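Local atomic coordinates of Thiol:disulfide interchange protein (Klebsiella pneumoniae, PDB entry 6DXN), a protein that probably acts in the periplasm as a thioredoxin-family oxidoreductase of the DsbA subfamily, exchanging disulfide bonds with other proteins. Residues A169-D172 with Y173-A177; F131-K134 with A135-R139; L117-T120 with S121-A125. All blocks are in the same frame, centred on the assembly; numbering follows the deposited sequence.

Contact 1: residues A169-D172 with Y173-A177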
loop_
_atom_site.group_PDB
_atom_site.type_symbol
_atom_site.label_atom_id
_atom_site.label_comp_id
_atom_site.label_asym_id
_atom_site.label_seq_id
_atom_site.Cartn_x
_atom_site.Cartn_y
_atom_site.Cartn_z
ATOM N N ALA A 169 11.483 -9.227 13.941
ATOM C CA ALA A 169 11.181 -10.282 14.917
ATOM C C ALA A 169 10.420 -11.426 14.247
ATOM O O ALA A 169 9.395 -11.200 13.613
ATOM C CB ALA A 169 10.385 -9.700 16.058
ATOM N N GLN A 170 10.905 -12.654 14.466
ATOM C CA GLN A 170 10.379 -13.845 13.816
ATOM C C GLN A 170 9.541 -14.725 14.754
ATOM O O GLN A 170 8.966 -15.703 14.288
ATOM C CB GLN A 170 11.562 -14.617 13.233
ATOM C CG GLN A 170 12.303 -13.840 12.157
ATOM C CD GLN A 170 11.457 -13.650 10.923
ATOM O OE1 GLN A 170 10.677 -14.522 10.552
ATOM N NE2 GLN A 170 11.608 -12.506 10.273
ATOM N N ASP A 171 9.450 -14.366 16.042
ATOM C CA ASP A 171 8.684 -15.154 17.039
ATOM C C ASP A 171 7.313 -15.542 16.473
ATOM O O ASP A 171 7.064 -16.726 16.237
ATOM C CB ASP A 171 8.540 -14.398 18.360
ATOM C CG ASP A 171 9.863 -14.202 19.077
ATOM O OD1 ASP A 171 10.605 -15.197 19.222
ATOM O OD2 ASP A 171 10.160 -13.052 19.439
ATOM N N ASP A 172 6.425 -14.554 16.312
ATOM C CA ASP A 172 5.099 -14.803 15.726
ATOM C C ASP A 172 4.657 -13.528 14.990
ATOM O O ASP A 172 5.345 -12.500 15.046
ATOM C CB ASP A 172 4.097 -15.336 16.756
ATOM C CG ASP A 172 3.410 -14.278 17.591
ATOM O OD1 ASP A 172 3.985 -13.186 17.748
ATOM O OD2 ASP A 172 2.275 -14.553 18.040
ATOM N N TYR A 173 3.502 -13.598 14.317
ATOM C CA TYR A 173 3.054 -12.492 13.452
ATOM C C TYR A 173 2.701 -11.221 14.235
ATOM O O TYR A 173 2.914 -10.128 13.716
ATOM C CB TYR A 173 1.878 -12.913 12.565
ATOM C CG TYR A 173 2.189 -13.989 11.556
ATOM C CD1 TYR A 173 3.291 -13.896 10.716
ATOM C CD2 TYR A 173 1.337 -15.068 11.382
ATOM C CE1 TYR A 173 3.575 -14.879 9.783
ATOM C CE2 TYR A 173 1.593 -16.049 10.440
ATOM C CZ TYR A 173 2.717 -15.957 9.640
ATOM O OH TYR A 173 2.968 -16.936 8.726
ATOM N N ASP A 174 2.132 -11.371 15.439
ATOM C CA ASP A 174 1.716 -10.237 16.276
ATOM C C ASP A 174 2.957 -9.426 16.673
ATOM O O ASP A 174 2.957 -8.191 16.594
ATOM C CB ASP A 174 0.917 -10.718 17.494
ATOM C CG ASP A 174 -0.367 -11.455 17.131
ATOM O OD1 ASP A 174 -0.787 -11.348 15.968
ATOM O OD2 ASP A 174 -0.936 -12.137 18.014
ATOM N N THR A 175 4.017 -10.142 17.054
ATOM C CA THR A 175 5.268 -9.522 17.472
ATOM C C THR A 175 5.919 -8.860 16.252
ATOM O O THR A 175 6.441 -7.743 16.343
ATOM C CB THR A 175 6.179 -10.551 18.156
ATOM O OG1 THR A 175 5.441 -11.134 19.235
ATOM C CG2 THR A 175 7.468 -9.952 18.677
ATOM N N TYR A 176 5.852 -9.553 15.109
ATOM C CA TYR A 176 6.418 -9.042 13.868
ATOM C C TYR A 176 5.770 -7.698 13.503
ATOM O O TYR A 176 6.475 -6.719 13.188
ATOM C CB TYR A 176 6.246 -10.040 12.717
ATOM C CG TYR A 176 6.761 -9.492 11.412
ATOM C CD1 TYR A 176 5.966 -8.658 10.642
ATOM C CD2 TYR A 176 8.048 -9.751 10.973
ATOM C CE1 TYR A 176 6.429 -8.114 9.457
ATOM C CE2 TYR A 176 8.523 -9.223 9.782
ATOM C CZ TYR A 176 7.712 -8.390 9.027
ATOM O OH TYR A 176 8.147 -7.837 7.860
ATOM N N ALA A 177 4.429 -7.663 13.529
ATOM C CA ALA A 177 3.667 -6.467 13.176
ATOM C C ALA A 177 4.048 -5.304 14.104
ATOM O O ALA A 177 4.218 -4.183 13.645
ATOM C CB ALA A 177 2.185 -6.754 13.230
#

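Contact 2: residues F131-K134 with A135-R139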
loop_
_atom_site.group_PDB
_atom_site.type_symbol
_atom_site.label_atom_id
_atom_site.label_comp_id
_atom_site.label_asym_id
_atom_site.label_seq_id
_atom_site.Cartn_x
_atom_site.Cartn_y
_atom_site.Cartn_z
ATOM N N PHE A 131 -10.728 14.312 -12.037
ATOM C CA PHE A 131 -9.369 14.864 -12.100
ATOM C C PHE A 131 -8.498 14.377 -10.926
ATOM O O PHE A 131 -7.326 14.119 -11.124
ATOM C CB PHE A 131 -9.405 16.395 -12.207
ATOM C CG PHE A 131 -9.772 17.145 -10.951
ATOM C CD1 PHE A 131 -8.785 17.541 -10.057
ATOM C CD2 PHE A 131 -11.089 17.496 -10.676
ATOM C CE1 PHE A 131 -9.111 18.242 -8.907
ATOM C CE2 PHE A 131 -11.416 18.190 -9.519
ATOM C CZ PHE A 131 -10.424 18.558 -8.634
HETATM N N MSE A 132 -9.085 14.246 -9.729
HETATM C CA MSE A 132 -8.317 13.818 -8.544
HETATM C C MSE A 132 -7.971 12.355 -8.644
HETATM O O MSE A 132 -6.905 11.938 -8.213
HETATM C CB MSE A 132 -9.046 14.073 -7.224
HETATM C CG MSE A 132 -8.953 15.546 -6.834
HETATM SE SE MSE A 132 -10.386 16.033 -5.577
HETATM C CE MSE A 132 -9.534 15.327 -3.947
ATOM N N VAL A 133 -8.882 11.572 -9.230
ATOM C CA VAL A 133 -8.683 10.121 -9.400
ATOM C C VAL A 133 -7.491 9.890 -10.339
ATOM O O VAL A 133 -6.580 9.122 -10.026
ATOM C CB VAL A 133 -9.973 9.441 -9.901
ATOM C CG1 VAL A 133 -9.727 8.051 -10.474
ATOM C CG2 VAL A 133 -11.016 9.390 -8.799
ATOM N N LYS A 134 -7.480 10.618 -11.455
ATOM C CA LYS A 134 -6.436 10.516 -12.476
ATOM C C LYS A 134 -5.090 10.972 -11.912
ATOM O O LYS A 134 -4.060 10.411 -12.245
ATOM C CB LYS A 134 -6.817 11.364 -13.690
ATOM C CG LYS A 134 -8.104 10.937 -14.385
ATOM C CD LYS A 134 -8.667 12.008 -15.314
ATOM C CE LYS A 134 -7.833 12.272 -16.550
ATOM N NZ LYS A 134 -7.841 11.114 -17.472
ATOM N N ALA A 135 -5.120 12.009 -11.070
ATOM C CA ALA A 135 -3.892 12.542 -10.486
ATOM C C ALA A 135 -3.254 11.504 -9.557
ATOM O O ALA A 135 -2.034 11.380 -9.529
ATOM C CB ALA A 135 -4.178 13.834 -9.754
ATOM N N LEU A 136 -4.096 10.758 -8.825
ATOM C CA LEU A 136 -3.618 9.756 -7.865
ATOM C C LEU A 136 -3.070 8.534 -8.618
ATOM O O LEU A 136 -2.098 7.936 -8.196
ATOM C CB LEU A 136 -4.764 9.384 -6.920
ATOM C CG LEU A 136 -4.394 8.496 -5.731
ATOM C CD1 LEU A 136 -3.281 9.125 -4.897
ATOM C CD2 LEU A 136 -5.609 8.238 -4.859
ATOM N N ILE A 137 -3.716 8.167 -9.728
ATOM C CA ILE A 137 -3.263 7.052 -10.573
ATOM C C ILE A 137 -1.859 7.385 -11.105
ATOM O O ILE A 137 -0.968 6.546 -11.090
ATOM C CB ILE A 137 -4.276 6.786 -11.714
ATOM C CG1 ILE A 137 -5.617 6.290 -11.173
ATOM C CG2 ILE A 137 -3.701 5.820 -12.742
ATOM C CD1 ILE A 137 -6.729 6.305 -12.188
ATOM N N ALA A 138 -1.665 8.630 -11.560
ATOM C CA ALA A 138 -0.369 9.022 -12.127
ATOM C C ALA A 138 0.699 9.076 -11.026
ATOM O O ALA A 138 1.841 8.669 -11.255
ATOM C CB ALA A 138 -0.490 10.323 -12.877
ATOM N N ARG A 139 0.306 9.550 -9.835
ATOM C CA ARG A 139 1.206 9.640 -8.665
ATOM C C ARG A 139 1.754 8.247 -8.317
ATOM O O ARG A 139 2.959 8.072 -8.078
ATOM C CB ARG A 139 0.442 10.232 -7.474
ATOM C CG ARG A 139 1.192 10.261 -6.146
ATOM C CD ARG A 139 2.376 11.213 -6.119
ATOM N NE ARG A 139 2.898 11.426 -4.771
ATOM C CZ ARG A 139 3.912 12.238 -4.472
ATOM N NH1 ARG A 139 4.537 12.899 -5.433
ATOM N NH2 ARG A 139 4.293 12.391 -3.212
#

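Contact 3: residues L117-T120 with S121-A125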
loop_
_atom_site.group_PDB
_atom_site.type_symbol
_atom_site.label_atom_id
_atom_site.label_comp_id
_atom_site.label_asym_id
_atom_site.label_seq_id
_atom_site.Cartn_x
_atom_site.Cartn_y
_atom_site.Cartn_z
ATOM N N LEU A 117 -21.148 -2.595 -3.024
ATOM C CA LEU A 117 -20.977 -1.583 -1.969
ATOM C C LEU A 117 -21.948 -0.406 -2.165
ATOM O O LEU A 117 -22.033 0.474 -1.300
ATOM C CB LEU A 117 -19.523 -1.094 -1.965
ATOM C CG LEU A 117 -18.465 -2.158 -1.662
ATOM C CD1 LEU A 117 -17.078 -1.538 -1.596
ATOM C CD2 LEU A 117 -18.774 -2.889 -0.363
ATOM N N GLY A 118 -22.662 -0.383 -3.296
ATOM C CA GLY A 118 -23.638 0.675 -3.580
ATOM C C GLY A 118 -23.110 1.721 -4.551
ATOM O O GLY A 118 -23.601 2.850 -4.585
ATOM N N ILE A 119 -22.095 1.343 -5.332
ATOM C CA ILE A 119 -21.534 2.226 -6.344
ATOM C C ILE A 119 -21.894 1.630 -7.713
ATOM O O ILE A 119 -21.325 0.614 -8.138
ATOM C CB ILE A 119 -20.017 2.414 -6.138
ATOM C CG1 ILE A 119 -19.725 3.020 -4.762
ATOM C CG2 ILE A 119 -19.405 3.236 -7.263
ATOM C CD1 ILE A 119 -18.256 3.189 -4.444
ATOM N N THR A 120 -22.857 2.268 -8.385
ATOM C CA THR A 120 -23.320 1.809 -9.689
ATOM C C THR A 120 -22.183 1.914 -10.711
ATOM O O THR A 120 -21.228 2.681 -10.524
ATOM C CB THR A 120 -24.512 2.634 -10.187
ATOM O OG1 THR A 120 -24.036 3.954 -10.442
ATOM C CG2 THR A 120 -25.666 2.673 -9.211
ATOM N N SER A 121 -22.314 1.150 -11.799
ATOM C CA SER A 121 -21.339 1.169 -12.882
ATOM C C SER A 121 -21.243 2.577 -13.489
ATOM O O SER A 121 -20.180 2.969 -13.950
ATOM C CB SER A 121 -21.668 0.136 -13.924
ATOM O OG SER A 121 -21.614 -1.169 -13.365
ATOM N N GLU A 122 -22.355 3.326 -13.484
ATOM C CA GLU A 122 -22.387 4.702 -14.007
ATOM C C GLU A 122 -21.576 5.638 -13.098
ATOM O O GLU A 122 -20.862 6.509 -13.584
ATOM C CB GLU A 122 -23.816 5.241 -14.127
ATOM C CG GLU A 122 -24.635 4.604 -15.238
ATOM C CD GLU A 122 -25.073 3.170 -14.994
ATOM O OE1 GLU A 122 -24.818 2.646 -13.889
ATOM O OE2 GLU A 122 -25.687 2.591 -15.904
ATOM N N LYS A 123 -21.706 5.464 -11.777
ATOM C CA LYS A 123 -20.958 6.304 -10.824
ATOM C C LYS A 123 -19.470 5.920 -10.888
ATOM O O LYS A 123 -18.591 6.774 -10.758
ATOM C CB LYS A 123 -21.534 6.170 -9.409
ATOM C CG LYS A 123 -20.828 6.980 -8.319
ATOM C CD LYS A 123 -20.935 8.496 -8.438
ATOM C CE LYS A 123 -20.155 9.217 -7.355
ATOM N NZ LYS A 123 -20.317 10.693 -7.430
ATOM N N TYR A 124 -19.188 4.635 -11.130
ATOM C CA TYR A 124 -17.794 4.188 -11.197
ATOM C C TYR A 124 -17.115 4.802 -12.430
ATOM O O TYR A 124 -15.964 5.225 -12.360
ATOM C CB TYR A 124 -17.688 2.661 -11.185
ATOM C CG TYR A 124 -16.265 2.184 -11.082
ATOM C CD1 TYR A 124 -15.615 2.164 -9.858
ATOM C CD2 TYR A 124 -15.547 1.815 -12.204
ATOM C CE1 TYR A 124 -14.293 1.766 -9.749
ATOM C CE2 TYR A 124 -14.224 1.406 -12.111
ATOM C CZ TYR A 124 -13.596 1.378 -10.877
ATOM O OH TYR A 124 -12.297 0.970 -10.767
ATOM N N ALA A 125 -17.849 4.858 -13.546
ATOM C CA ALA A 125 -17.348 5.428 -14.790
ATOM C C ALA A 125 -17.107 6.932 -14.603
ATOM O O ALA A 125 -16.114 7.482 -15.094
ATOM C CB ALA A 125 -18.322 5.141 -15.915
#

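Contact 1: residues A169-D172 with Y173-A177
One carboxylate oxygen of Asp172 takes both donors of Thr175 in the first turn of the helix. Asp172 OD1 accepts from Thr175 N at 3.1 Å, with an N-H...O angle of 161°. It also accepts from the hydroxyl, Thr175 OG1, at 2.9 Å. The hydroxyl arrives nearly in line with the C-O bond. Two bonds grip this one oxygen, one from each side of the plane, and probably limit how far the carboxylate can turn. Asp172 CG is tucked over its own backbone, flanked by N and C (chi1 84°), which turns OD1 back toward the helix. This is an N-cap. It starts helix 173-188 of the thioredoxin-type fold, and the first helical bond follows, Tyr176 N to Asp172 O at 3.0 Å. Close by, Ala169 O lies in the plane of the Tyr176 ring at its edge, 3.3 Å from Tyr176 CD2. The hydroxyl of that ring bonds to Asn165 O, which ties the helix start to the preceding loop. Ala169 CB rests on Thr175 CG2 at 3.9 Å.

The outer side is looser. Asp171 OD2 skirts the methyl Thr175 CG2 at 4.2 Å. Asp172 OD2 faces Asp174 OD2 at 4.0 Å, with the two carboxylate planes turned 73° apart. These like charges may repel, though both residues are exposed and solvent probably screens them.

Contact 2: residues F131-K134 with A135-R139
Val133 and Ile137 sit one turn apart in the first two turns of helix 131-146. This helix belongs to the DsbA-like thioredoxin domain, and the contact is the regular i to i+4 pattern of an alpha-helix.

Backbone bonds carry most of it. Ala135 N bonds to Phe131 O at 3.1 Å. Leu136 N reaches Met132 O, the carbonyl of a selenomethionine, at the same length. Ile137 N to Val133 O is 3.0 Å, and Ala138 N to Lys134 O closes the set. The Ile137 bond comes nearest to its carbonyl plane; the others are tilted further from theirs. Val133 O also takes a weak bond from Leu136 N, so two donors share this one oxygen. Just before the helix, Asn130 OD1 accepts from Val133 N.

One apolar pair spans the turn. Val133 CG1 and Ile137 CD1 meet at 3.9 Å, branch end to branch end, with the side chains at a slant. Both residues also touch helix 71-83, Val133 at Tyr83 and Ile137 at Glu76 and Ala79. This side of the helix faces helix 71-83.

The CB atoms lie near carbonyls one turn back, as helix geometry dictates. Ala135 CB lies 3.4 Å from Phe131 O, and Ala138 CB lies 3.6 Å from Lys134 O. Ile137 does the same with its longer branch. CG1 stands opposite the carbonyl carbon and next to the backbone N (chi1 -66°). That places it over the preceding turn, with Ile137 CG1 3.2 Å from Val133 O.

Contact 3: residues L117-T120 with S121-A125
Tyr124 touches Ile119 and Thr120 through CB; its ring points on into the protein and makes a T-shaped, edge-to-face stack with Phe114. Tyr124 CB is 4.3 Å from Ile119 CG2 and 3.6 Å from Thr120 O. The ring also reaches helices 107-115 and 71-83. CG lies trans to the backbone N (chi1 -173°), which sends the ring inward. The other flat group is the carboxylate of Glu122. Glu122 OE1 comes to 3.7 Å from Thr120 CB, a van der Waals contact at the surface.

Thr120 is the N-cap of helix 121-129. Its hydroxyl oxygen OG1 accepts from Lys123 N at 3.1 Å, with an N-H...O angle of 157°. A chi1 of 67° faces OG1 toward the first turn. The backbone then takes over: Tyr124 N bonds to Thr120 O at 2.9 Å, in the carbonyl plane. Ile119 backs the cap. Ile119 CG2 lies 4.1 Å from Lys123 CG, the two side chains slanting past each other. Ahead of it, Gly118 has positive phi and closes a Schellman motif after helix 107-115.

One helix therefore ends and the next begins within a few residues. A neutral hydroxyl satisfies an amide of the new helix's first turn, while the buried Ile119 side chain beside it packs on Phe114, Ala84 and Val86.

Overall arrangement
All three contacts are local and belong to helix starts. Contact 1 and contact 3 are both N-caps, but contact 1 uses a carboxylate oxygen with two donors, and contact 3 a threonine hydroxyl with one. Contact 2 lies in the opening turns of a helix and rests on main-chain bonds and one apolar pair. Contacts 1 and 2 are at the surface; contact 3 is partly buried, through Ile119 and Tyr124. Contacts 2 and 3 sit on successive helices, 121-129 for contact 3 and 131-146 for contact 2, with centres about 18 Å apart, and both pack on helix 71-83. Contact 1 lies on the opposite side of the chain's centre from contacts 2 and 3, on helix 173-188, with its centre about 35 Å from that of contact 2.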